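Local coordinates for hypothetical signal peptide protein (Sinorhizobium meliloti, PDB 3PJY) that is of unknown function but belongs to the DUF192 family and has been put forward as a putative transcription regulator, at residues B[70-75]-B[86-91]. Numbering follows the deposited sequence.
Sequences LDMLFI and ENAVPH
The backbone N of Ala-88 donates to the O of Leu-70 over 2.8 Å, nearly in line with the carbonyl though bent at the hydrogen, where the chain turns a corner at Asn-87 and strand 81-88 runs out beside the start of strand 70-75. Asn-87 sits at the corner in a left-handed backbone conformation, and its N turns to a side chain instead: it donates to OD1 of Asp-71 at 3.0 Å, a fairly straight bond that reaches the oxygen on its anti side, 21° out of the carboxylate plane. CG of Asp-71 lies anti to its own carbonyl carbon (chi1 -72°), which swings the carboxylate nearer to the corner, with OD1 3.4 Å from CA of Glu-86. The two carboxylates stand almost perpendicular, 80° apart, with OD2 of Asp-71 and OE2 of Glu-86 separated by 4.6 Å. One water donates to both oxygens, NZ of Lys-114 forms a salt bridge with OE2 of Glu-86, and the N of Val-113 is hydrogen-bonded to OD2 of Asp-71, which probably eases the repulsion. An alanine in place of Asp-71 would probably leave the N of Asn-87 and the N of Val-113 without this acceptor and take away one of the water's two carboxylate partners, setting the corner freer to move. On the apolar side, the extended selenomethionine Met-72 brings CE to 4.0 Å from CB of Ala-88, and Met-63 and Ile-96 pack against both. The arrangement lies at the open end of the antiparallel beta hairpin of strands 70-75 and 81-88, with a strand side chain taking over from the backbone as acceptor where the edge strand of the mixed sheet bends away.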
ATOM      1  N   LEU B  70     -10.634  13.836  12.289  1.00 17.41           N
ATOM      2  CA  LEU B  70      -9.288  13.299  11.915  1.00 16.48           C
ATOM      3  C   LEU B  70      -8.632  12.561  13.067  1.00 18.03           C
ATOM      4  O   LEU B  70      -8.812  12.920  14.226  1.00 19.27           O
ATOM      5  CB  LEU B  70      -8.343  14.420  11.458  1.00 17.33           C
ATOM      6  CG  LEU B  70      -8.792  15.214  10.243  1.00 16.73           C
ATOM      7  CD1 LEU B  70      -7.788  16.382   9.975  1.00 17.21           C
ATOM      8  CD2 LEU B  70      -8.943  14.305   8.985  1.00 17.71           C
ATOM      9  N   ASP B  71      -7.809  11.574  12.720  1.00 16.32           N
ATOM     10  CA  ASP B  71      -6.788  11.036  13.602  1.00 15.41           C
ATOM     11  C   ASP B  71      -5.438  11.682  13.221  1.00 14.94           C
ATOM     12  O   ASP B  71      -5.139  11.882  12.026  1.00 14.86           O
ATOM     13  CB  ASP B  71      -6.622   9.516  13.432  1.00 15.34           C
ATOM     14  CG  ASP B  71      -7.760   8.688  13.976  1.00 18.14           C
ATOM     15  OD1 ASP B  71      -8.668   9.226  14.672  1.00 19.61           O
ATOM     16  OD2 ASP B  71      -7.747   7.447  13.709  1.00 19.53           O
HETATM   17  N   MSE B  72      -4.654  12.059  14.226  1.00 15.28           N
HETATM   18  CA  MSE B  72      -3.354  12.701  14.059  1.00 15.53           C
HETATM   19  C   MSE B  72      -2.249  11.808  14.579  1.00 16.22           C
HETATM   20  O   MSE B  72      -2.324  11.341  15.732  1.00 16.86           O
HETATM   21  CB  MSE B  72      -3.299  14.073  14.770  1.00 15.40           C
HETATM   22  CG  MSE B  72      -4.254  15.030  14.266  1.00 18.77           C
HETATM   23 SE   MSE B  72      -4.004  16.635  15.322  0.75 21.28          SE
HETATM   24  CE  MSE B  72      -5.280  17.772  14.355  1.00 21.74           C
ATOM     25  N   LEU B  73      -1.231  11.537  13.770  1.00 15.46           N
ATOM     26  CA  LEU B  73      -0.096  10.728  14.179  1.00 13.11           C
ATOM     27  C   LEU B  73       1.155  11.629  14.122  1.00 14.35           C
ATOM     28  O   LEU B  73       1.438  12.205  13.089  1.00 14.51           O
ATOM     29  CB  LEU B  73       0.106   9.504  13.295  1.00 14.45           C
ATOM     30  CG  LEU B  73      -1.033   8.482  13.200  1.00 16.87           C
ATOM     31  CD1 LEU B  73      -2.242   8.991  12.412  1.00 19.84           C
ATOM     32  CD2 LEU B  73      -0.510   7.232  12.498  1.00 22.62           C
ATOM     33  N   PHE B  74       1.843  11.754  15.254  1.00 14.91           N
ATOM     34  CA  PHE B  74       3.059  12.577  15.407  1.00 15.78           C
ATOM     35  C   PHE B  74       4.255  11.682  15.242  1.00 17.03           C
ATOM     36  O   PHE B  74       4.383  10.711  15.977  1.00 16.73           O
ATOM     37  CB  PHE B  74       3.012  13.209  16.786  1.00 17.20           C
ATOM     38  CG  PHE B  74       1.908  14.236  16.928  1.00 15.72           C
ATOM     39  CD1 PHE B  74       2.130  15.559  16.571  1.00 18.30           C
ATOM     40  CD2 PHE B  74       0.688  13.898  17.418  1.00 19.24           C
ATOM     41  CE1 PHE B  74       1.143  16.501  16.700  1.00 19.12           C
ATOM     42  CE2 PHE B  74      -0.317  14.843  17.522  1.00 19.72           C
ATOM     43  CZ  PHE B  74      -0.078  16.153  17.146  1.00 21.09           C
ATOM     44  N   ILE B  75       5.107  11.971  14.273  1.00 14.53           N
ATOM     45  CA  ILE B  75       6.058  11.027  13.746  1.00 16.14           C
ATOM     46  C   ILE B  75       7.478  11.561  13.771  1.00 16.42           C
ATOM     47  O   ILE B  75       7.737  12.686  13.320  1.00 16.98           O
ATOM     48  CB  ILE B  75       5.655  10.593  12.301  1.00 16.24           C
ATOM     49  CG1 ILE B  75       4.257   9.900  12.331  1.00 18.94           C
ATOM     50  CG2 ILE B  75       6.697   9.680  11.662  1.00 17.46           C
ATOM     51  CD1 ILE B  75       3.666   9.699  10.922  1.00 19.52           C
ATOM     52  N   GLU B  86      -6.340  10.515  18.492  1.00 18.66           N
ATOM     53  CA  GLU B  86      -7.478  10.048  17.728  1.00 18.64           C
ATOM     54  C   GLU B  86      -8.660  11.021  17.891  1.00 18.18           C
ATOM     55  O   GLU B  86      -8.784  11.683  18.898  1.00 20.16           O
ATOM     56  CB  GLU B  86      -7.885   8.642  18.192  1.00 20.12           C
ATOM     57  CG  GLU B  86      -6.874   7.608  17.757  1.00 23.34           C
ATOM     58  CD  GLU B  86      -7.063   6.279  18.426  1.00 29.93           C
ATOM     59  OE1 GLU B  86      -6.590   6.094  19.554  1.00 37.07           O
ATOM     60  OE2 GLU B  86      -7.688   5.423  17.808  1.00 31.21           O
ATOM     61  N   ASN B  87      -9.491  11.087  16.863  1.00 19.41           N
ATOM     62  CA  ASN B  87     -10.768  11.782  16.920  1.00 20.30           C
ATOM     63  C   ASN B  87     -10.643  13.246  17.317  1.00 20.53           C
ATOM     64  O   ASN B  87     -11.374  13.726  18.192  1.00 21.29           O
ATOM     65  CB  ASN B  87     -11.744  11.055  17.853  1.00 21.82           C
ATOM     66  CG  ASN B  87     -11.965   9.626  17.438  1.00 24.62           C
ATOM     67  OD1 ASN B  87     -12.460   9.363  16.349  1.00 27.94           O
ATOM     68  ND2 ASN B  87     -11.595   8.683  18.315  1.00 29.59           N
ATOM     69  N   ALA B  88      -9.718  13.951  16.640  1.00 18.57           N
ATOM     70  CA  ALA B  88      -9.657  15.406  16.728  1.00 19.26           C
ATOM     71  C   ALA B  88     -11.022  15.943  16.284  1.00 21.01           C
ATOM     72  O   ALA B  88     -11.715  15.346  15.462  1.00 20.92           O
ATOM     73  CB  ALA B  88      -8.527  15.968  15.868  1.00 15.92           C
ATOM     74  N   VAL B  89     -11.433  17.051  16.897  1.00 20.39           N
ATOM     75  CA  VAL B  89     -12.805  17.542  16.783  1.00 19.85           C
ATOM     76  C   VAL B  89     -12.953  18.616  15.688  1.00 19.58           C
ATOM     77  O   VAL B  89     -12.285  19.632  15.733  1.00 19.63           O
ATOM     78  CB  VAL B  89     -13.243  18.153  18.100  1.00 22.91           C
ATOM     79  CG1 VAL B  89     -14.639  18.737  17.989  1.00 24.11           C
ATOM     80  CG2 VAL B  89     -13.189  17.095  19.199  1.00 24.45           C
ATOM     81  N   PRO B  90     -13.829  18.373  14.705  1.00 18.89           N
ATOM     82  CA  PRO B  90     -14.012  19.359  13.654  1.00 19.46           C
ATOM     83  C   PRO B  90     -14.280  20.770  14.194  1.00 20.04           C
ATOM     84  O   PRO B  90     -15.022  20.981  15.189  1.00 20.46           O
ATOM     85  CB  PRO B  90     -15.238  18.839  12.894  1.00 20.66           C
ATOM     86  CG  PRO B  90     -15.104  17.356  13.037  1.00 22.50           C
ATOM     87  CD  PRO B  90     -14.645  17.164  14.456  1.00 22.26           C
ATOM     88  N   HIS B  91     -13.661  21.728  13.538  1.00 19.75           N
ATOM     89  CA  HIS B  91     -13.786  23.162  13.853  1.00 21.58           C
ATOM     90  C   HIS B  91     -13.104  23.654  15.130  1.00 22.60           C
ATOM     91  O   HIS B  91     -13.056  24.870  15.369  1.00 26.36           O
ATOM     92  CB  HIS B  91     -15.254  23.631  13.833  1.00 21.83           C
ATOM     93  CG  HIS B  91     -15.998  23.163  12.628  1.00 24.60           C
ATOM     94  ND1 HIS B  91     -15.848  23.764  11.397  1.00 29.11           N
ATOM     95  CD2 HIS B  91     -16.856  22.132  12.447  1.00 31.19           C
ATOM     96  CE1 HIS B  91     -16.607  23.133  10.516  1.00 31.52           C
ATOM     97  NE2 HIS B  91     -17.228  22.141  11.124  1.00 29.23           N
TER
HETATM   98  O   HOH W   1      -8.836   5.543  15.271  1.00 21.23           O